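Long-range contact in methylenetetrahydrofolate--tRNA-(uracil-5-)-methyltransferase TrmFO (Thermus thermophilus, PDB 3G5S), which catalyses, with FAD as cofactor, the folate-dependent methylation of uridine 54 in tRNA to 5-methyluridine, using methylenetetrahydrofolate and NADH or NADPH: residues Y186-R198 and K254-D266. Numbering follows the deposited sequence.
Sequences YLNCPMTEEEYRR and KEPFAVVQLRQED. With EDO (1,2-ethanediol), chain G.
Two neighbouring strands of an antiparallel sheet, 187-191 and 258-264, pair here, well away from the flavin, and the first runs straight into helix 193-205. L187 with L262 and C189 with V260 are hydrogen-bonded pairs, each closed by two backbone bonds; at M191 and A258 the bond from M191 N is sound but the return one is weak. Between the first two, N188 and Q261 form a non-hydrogen-bonded pair, bridged instead by their side-chain amides. Q261 NE2 donates a hydrogen bond to N188 OD1 (2.9 Å, N-H...O angle 165°), in the carbonyl plane of N188 and in its own amide plane, while the two amides are turned 31° apart. N188 ND2 goes on to the carbonyls of F175 and A177, so this asparagine ties three strands of the sheet together. On the other face, C189 SG rests on L262 CD1 at 3.6 Å, and in one of its two conformers the selenomethionine at M191, bent at chi3, brings CE to 3.9 Å from V260 CG2.

Where the strand gives way to the helix, F257 covers the first turn. With CG anti to the backbone N (chi1 179°), its ring lies over E193, whose CA makes a CH-pi contact 3.7 Å from the centroid; E193 CG sits over the same face, and Y196 CD2 meets the ring edge in plane. Without this ring, as with an alanine here, E193 CA is likely to lose its CH-pi partner and Y196 CB its cover, opening a gap beside L238 of helix 236-239. The turn itself starts with a capping box: E195 N donates to T192 OG1 and T192 N to E195 OE1. At the far end Y186 CE1 lies 3.8 Å from R263 CB, and a water in the plane of the tyrosine ring links Y186 OH to R263 NH1.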
loop_
_atom_site.group_PDB
_atom_site.type_symbol
_atom_site.label_atom_id
_atom_site.label_comp_id
_atom_site.label_asym_id
_atom_site.label_seq_id
_atom_site.Cartn_x
_atom_site.Cartn_y
_atom_site.Cartn_z
ATOM N N TYR A 186 16.613 -16.585 -5.032
ATOM C CA TYR A 186 16.842 -15.208 -5.448
ATOM C C TYR A 186 17.286 -15.147 -6.901
ATOM O O TYR A 186 17.938 -16.061 -7.406
ATOM C CB TYR A 186 17.907 -14.544 -4.568
ATOM C CG TYR A 186 17.519 -14.400 -3.116
ATOM C CD1 TYR A 186 16.929 -13.233 -2.651
ATOM C CD2 TYR A 186 17.739 -15.431 -2.213
ATOM C CE1 TYR A 186 16.573 -13.092 -1.326
ATOM C CE2 TYR A 186 17.382 -15.303 -0.884
ATOM C CZ TYR A 186 16.799 -14.131 -0.446
ATOM O OH TYR A 186 16.439 -13.996 0.875
ATOM N N LEU A 187 16.914 -14.065 -7.573
ATOM C CA LEU A 187 17.488 -13.741 -8.868
ATOM C C LEU A 187 18.679 -12.828 -8.629
ATOM O O LEU A 187 18.590 -11.861 -7.877
ATOM C CB LEU A 187 16.461 -13.051 -9.763
ATOM C CG LEU A 187 15.631 -13.959 -10.669
ATOM C CD1 LEU A 187 14.551 -13.161 -11.376
ATOM C CD2 LEU A 187 16.537 -14.652 -11.679
ATOM N N ASN A 188 19.799 -13.146 -9.261
ATOM C CA ASN A 188 21.024 -12.388 -9.065
ATOM C C ASN A 188 21.440 -11.729 -10.366
ATOM O O ASN A 188 21.539 -12.397 -11.387
ATOM C CB ASN A 188 22.131 -13.316 -8.573
ATOM C CG ASN A 188 21.762 -14.010 -7.283
ATOM O OD1 ASN A 188 21.864 -13.424 -6.209
ATOM N ND2 ASN A 188 21.308 -15.256 -7.382
ATOM N N CYS A 189 21.672 -10.423 -10.322
ATOM C CA CYS A 189 22.102 -9.655 -11.483
ATOM C C CYS A 189 23.564 -9.281 -11.290
ATOM O O CYS A 189 23.862 -8.309 -10.593
ATOM C CB CYS A 189 21.271 -8.377 -11.603
ATOM S SG CYS A 189 19.488 -8.630 -11.709
ATOM N N PRO A 190 24.487 -10.061 -11.879
ATOM C CA PRO A 190 25.905 -9.765 -11.671
ATOM C C PRO A 190 26.389 -8.549 -12.456
ATOM O O PRO A 190 25.901 -8.256 -13.555
ATOM C CB PRO A 190 26.604 -11.035 -12.155
ATOM C CG PRO A 190 25.670 -11.637 -13.145
ATOM C CD PRO A 190 24.281 -11.285 -12.678
HETATM N N MSE A 191 27.385 -7.881 -11.886
HETATM C CA MSE A 191 27.912 -6.630 -12.388
HETATM C C MSE A 191 29.429 -6.701 -12.387
HETATM O O MSE A 191 30.021 -7.306 -11.489
HETATM C CB MSE A 191 27.484 -5.518 -11.447
HETATM C CG MSE A 191 27.317 -4.202 -12.108
HETATM SE SE MSE A 191 26.380 -3.064 -10.896
HETATM C CE MSE A 191 24.798 -4.071 -10.680
ATOM N N THR A 192 30.057 -6.079 -13.381
ATOM C CA THR A 192 31.505 -5.936 -13.378
ATOM C C THR A 192 31.879 -4.749 -12.503
ATOM O O THR A 192 31.025 -3.956 -12.099
ATOM C CB THR A 192 32.048 -5.642 -14.781
ATOM O OG1 THR A 192 31.499 -4.400 -15.237
ATOM C CG2 THR A 192 31.684 -6.759 -15.752
ATOM N N GLU A 193 33.169 -4.615 -12.230
ATOM C CA GLU A 193 33.671 -3.468 -11.490
ATOM C C GLU A 193 33.320 -2.143 -12.175
ATOM O O GLU A 193 32.951 -1.184 -11.508
ATOM C CB GLU A 193 35.184 -3.594 -11.285
ATOM C CG GLU A 193 35.796 -2.582 -10.321
ATOM C CD GLU A 193 37.272 -2.853 -10.054
ATOM O OE1 GLU A 193 37.844 -3.752 -10.705
ATOM O OE2 GLU A 193 37.865 -2.165 -9.196
ATOM N N GLU A 194 33.433 -2.073 -13.500
ATOM C CA GLU A 194 33.085 -0.833 -14.194
ATOM C C GLU A 194 31.595 -0.516 -14.098
ATOM O O GLU A 194 31.208 0.638 -13.926
ATOM C CB GLU A 194 33.529 -0.864 -15.660
ATOM C CG GLU A 194 32.893 0.223 -16.543
ATOM C CD GLU A 194 33.217 1.651 -16.106
ATOM O OE1 GLU A 194 34.146 1.842 -15.291
ATOM O OE2 GLU A 194 32.541 2.588 -16.590
ATOM N N GLU A 195 30.755 -1.538 -14.204
ATOM C CA GLU A 195 29.322 -1.320 -14.062
ATOM C C GLU A 195 28.984 -0.862 -12.648
ATOM O O GLU A 195 28.142 0.017 -12.454
ATOM C CB GLU A 195 28.547 -2.581 -14.428
ATOM C CG GLU A 195 28.594 -2.871 -15.918
ATOM C CD GLU A 195 28.066 -4.243 -16.290
ATOM O OE1 GLU A 195 28.219 -5.188 -15.491
ATOM O OE2 GLU A 195 27.516 -4.378 -17.405
ATOM N N TYR A 196 29.644 -1.454 -11.657
ATOM C CA TYR A 196 29.456 -1.013 -10.284
ATOM C C TYR A 196 29.885 0.442 -10.107
ATOM O O TYR A 196 29.186 1.237 -9.489
ATOM C CB TYR A 196 30.202 -1.906 -9.293
ATOM C CG TYR A 196 30.164 -1.332 -7.899
ATOM C CD1 TYR A 196 28.997 -1.379 -7.145
ATOM C CD2 TYR A 196 31.275 -0.706 -7.349
ATOM C CE1 TYR A 196 28.946 -0.837 -5.880
ATOM C CE2 TYR A 196 31.232 -0.161 -6.078
ATOM C CZ TYR A 196 30.064 -0.232 -5.349
ATOM O OH TYR A 196 29.991 0.306 -4.089
ATOM N N ARG A 197 31.041 0.796 -10.656
ATOM C CA ARG A 197 31.528 2.164 -10.530
ATOM C C ARG A 197 30.548 3.194 -11.116
ATOM O O ARG A 197 30.288 4.223 -10.491
ATOM C CB ARG A 197 32.932 2.303 -11.133
ATOM C CG ARG A 197 33.973 1.375 -10.486
ATOM C CD ARG A 197 35.413 1.760 -10.842
ATOM N NE ARG A 197 35.977 2.727 -9.903
ATOM C CZ ARG A 197 36.865 2.427 -8.959
ATOM N NH1 ARG A 197 37.304 1.181 -8.824
ATOM N NH2 ARG A 197 37.319 3.371 -8.146
ATOM N N ARG A 198 29.997 2.913 -12.295
ATOM C CA ARG A 198 28.998 3.796 -12.914
ATOM C C ARG A 198 27.776 3.940 -12.008
ATOM O O ARG A 198 27.278 5.042 -11.785
ATOM C CB ARG A 198 28.572 3.272 -14.300
ATOM C CG ARG A 198 27.484 4.111 -15.014
ATOM C CD ARG A 198 26.841 3.372 -16.207
ATOM N NE ARG A 198 25.802 4.171 -16.870
ATOM C CZ ARG A 198 24.770 3.659 -17.539
ATOM N NH1 ARG A 198 24.623 2.344 -17.635
ATOM N NH2 ARG A 198 23.874 4.460 -18.098
ATOM N N LYS A 254 32.887 -18.139 -11.600
ATOM C CA LYS A 254 33.517 -17.515 -10.449
ATOM C C LYS A 254 32.558 -16.581 -9.725
ATOM O O LYS A 254 31.485 -16.236 -10.231
ATOM C CB LYS A 254 34.761 -16.735 -10.872
ATOM C CG LYS A 254 35.789 -17.573 -11.611
ATOM C CD LYS A 254 37.064 -16.795 -11.882
ATOM C CE LYS A 254 36.785 -15.518 -12.654
ATOM N NZ LYS A 254 37.976 -15.102 -13.449
ATOM N N GLU A 255 32.958 -16.175 -8.530
ATOM C CA GLU A 255 32.229 -15.168 -7.791
ATOM C C GLU A 255 32.096 -13.910 -8.651
ATOM O O GLU A 255 33.070 -13.457 -9.240
ATOM C CB GLU A 255 33.011 -14.851 -6.518
ATOM C CG GLU A 255 32.304 -13.973 -5.511
ATOM C CD GLU A 255 33.232 -13.597 -4.374
ATOM O OE1 GLU A 255 34.084 -12.710 -4.576
ATOM O OE2 GLU A 255 33.133 -14.203 -3.290
ATOM N N PRO A 256 30.886 -13.345 -8.754
ATOM C CA PRO A 256 30.767 -12.070 -9.471
ATOM C C PRO A 256 31.409 -10.940 -8.672
ATOM O O PRO A 256 31.641 -11.073 -7.466
ATOM C CB PRO A 256 29.254 -11.867 -9.591
ATOM C CG PRO A 256 28.660 -12.720 -8.537
ATOM C CD PRO A 256 29.589 -13.859 -8.285
ATOM N N PHE A 257 31.723 -9.844 -9.344
ATOM C CA PHE A 257 32.268 -8.695 -8.636
ATOM C C PHE A 257 31.234 -8.125 -7.660
ATOM O O PHE A 257 31.528 -7.876 -6.494
ATOM C CB PHE A 257 32.731 -7.607 -9.601
ATOM C CG PHE A 257 33.277 -6.400 -8.905
ATOM C CD1 PHE A 257 34.602 -6.362 -8.494
ATOM C CD2 PHE A 257 32.456 -5.325 -8.609
ATOM C CE1 PHE A 257 35.104 -5.256 -7.830
ATOM C CE2 PHE A 257 32.949 -4.222 -7.944
ATOM C CZ PHE A 257 34.275 -4.187 -7.551
ATOM N N ALA A 258 30.019 -7.917 -8.150
ATOM C CA ALA A 258 28.921 -7.416 -7.336
ATOM C C ALA A 258 27.630 -7.937 -7.944
ATOM O O ALA A 258 27.612 -8.358 -9.105
ATOM C CB ALA A 258 28.933 -5.906 -7.320
ATOM N N VAL A 259 26.560 -7.945 -7.152
ATOM C CA VAL A 259 25.251 -8.328 -7.654
ATOM C C VAL A 259 24.184 -7.415 -7.096
ATOM O O VAL A 259 24.368 -6.772 -6.069
ATOM C CB VAL A 259 24.862 -9.774 -7.265
ATOM C CG1 VAL A 259 25.916 -10.764 -7.729
ATOM C CG2 VAL A 259 24.613 -9.882 -5.769
ATOM N N VAL A 260 23.072 -7.339 -7.809
ATOM C CA VAL A 260 21.818 -6.911 -7.216
ATOM C C VAL A 260 20.935 -8.150 -7.154
ATOM O O VAL A 260 20.768 -8.861 -8.153
ATOM C CB VAL A 260 21.143 -5.805 -8.039
ATOM C CG1 VAL A 260 19.748 -5.512 -7.506
ATOM C CG2 VAL A 260 22.007 -4.549 -8.036
ATOM N N GLN A 261 20.386 -8.427 -5.975
ATOM C CA GLN A 261 19.503 -9.567 -5.815
ATOM C C GLN A 261 18.055 -9.127 -5.876
ATOM O O GLN A 261 17.718 -8.034 -5.419
ATOM C CB GLN A 261 19.732 -10.235 -4.467
ATOM C CG GLN A 261 21.083 -10.849 -4.295
ATOM C CD GLN A 261 21.106 -11.767 -3.111
ATOM O OE1 GLN A 261 20.863 -11.341 -1.979
ATOM N NE2 GLN A 261 21.371 -13.042 -3.358
ATOM N N LEU A 262 17.201 -9.991 -6.414
ATOM C CA LEU A 262 15.765 -9.759 -6.399
ATOM C C LEU A 262 15.069 -10.928 -5.738
ATOM O O LEU A 262 15.493 -12.076 -5.879
ATOM C CB LEU A 262 15.211 -9.555 -7.807
ATOM C CG LEU A 262 15.660 -8.252 -8.476
ATOM C CD1 LEU A 262 16.930 -8.482 -9.247
ATOM C CD2 LEU A 262 14.569 -7.720 -9.386
ATOM N N ARG A 263 14.005 -10.632 -5.003
ATOM C CA ARG A 263 13.243 -11.685 -4.347
ATOM C C ARG A 263 11.768 -11.581 -4.690
ATOM O O ARG A 263 11.240 -10.494 -4.923
ATOM C CB ARG A 263 13.435 -11.655 -2.833
ATOM C CG ARG A 263 12.648 -10.598 -2.118
ATOM C CD ARG A 263 12.663 -10.826 -0.611
ATOM N NE ARG A 263 11.493 -10.196 -0.030
ATOM C CZ ARG A 263 11.147 -10.237 1.252
ATOM N NH1 ARG A 263 11.891 -10.879 2.148
ATOM N NH2 ARG A 263 10.038 -9.621 1.626
ATOM N N GLN A 264 11.103 -12.726 -4.710
ATOM C CA GLN A 264 9.688 -12.784 -5.023
ATOM C C GLN A 264 8.846 -12.246 -3.862
ATOM O O GLN A 264 9.027 -12.659 -2.712
ATOM C CB GLN A 264 9.304 -14.225 -5.347
ATOM C CG GLN A 264 7.859 -14.392 -5.738
ATOM C CD GLN A 264 7.513 -15.807 -6.146
ATOM O OE1 GLN A 264 6.352 -16.215 -6.070
ATOM N NE2 GLN A 264 8.513 -16.569 -6.575
ATOM N N GLU A 265 7.919 -11.337 -4.163
ATOM C CA GLU A 265 7.066 -10.754 -3.128
ATOM C C GLU A 265 5.645 -11.309 -3.141
ATOM O O GLU A 265 5.054 -11.524 -2.086
ATOM C CB GLU A 265 7.003 -9.234 -3.262
ATOM C CG GLU A 265 8.323 -8.533 -3.030
ATOM C CD GLU A 265 8.921 -8.777 -1.647
ATOM O OE1 GLU A 265 8.210 -9.235 -0.727
ATOM O OE2 GLU A 265 10.123 -8.493 -1.484
ATOM N N ASP A 266 5.088 -11.511 -4.329
ATOM C CA ASP A 266 3.715 -11.978 -4.453
ATOM C C ASP A 266 3.648 -13.485 -4.660
ATOM O O ASP A 266 4.598 -14.109 -5.124
ATOM C CB ASP A 266 2.982 -11.250 -5.592
ATOM C CG ASP A 266 3.599 -11.508 -6.950
ATOM O OD1 ASP A 266 4.832 -11.699 -7.017
ATOM O OD2 ASP A 266 2.853 -11.497 -7.957
HETATM C C1 EDO G . 5.525 -14.949 -1.658
HETATM O O1 EDO G . 4.189 -14.504 -1.390
HETATM C C2 EDO G . 6.259 -15.298 -0.367
HETATM O O2 EDO G . 5.350 -15.929 0.536
HETATM O O HOH W 1 15.141 -11.350 1.842
HETATM O O HOH W 2 31.451 -9.780 -12.231
#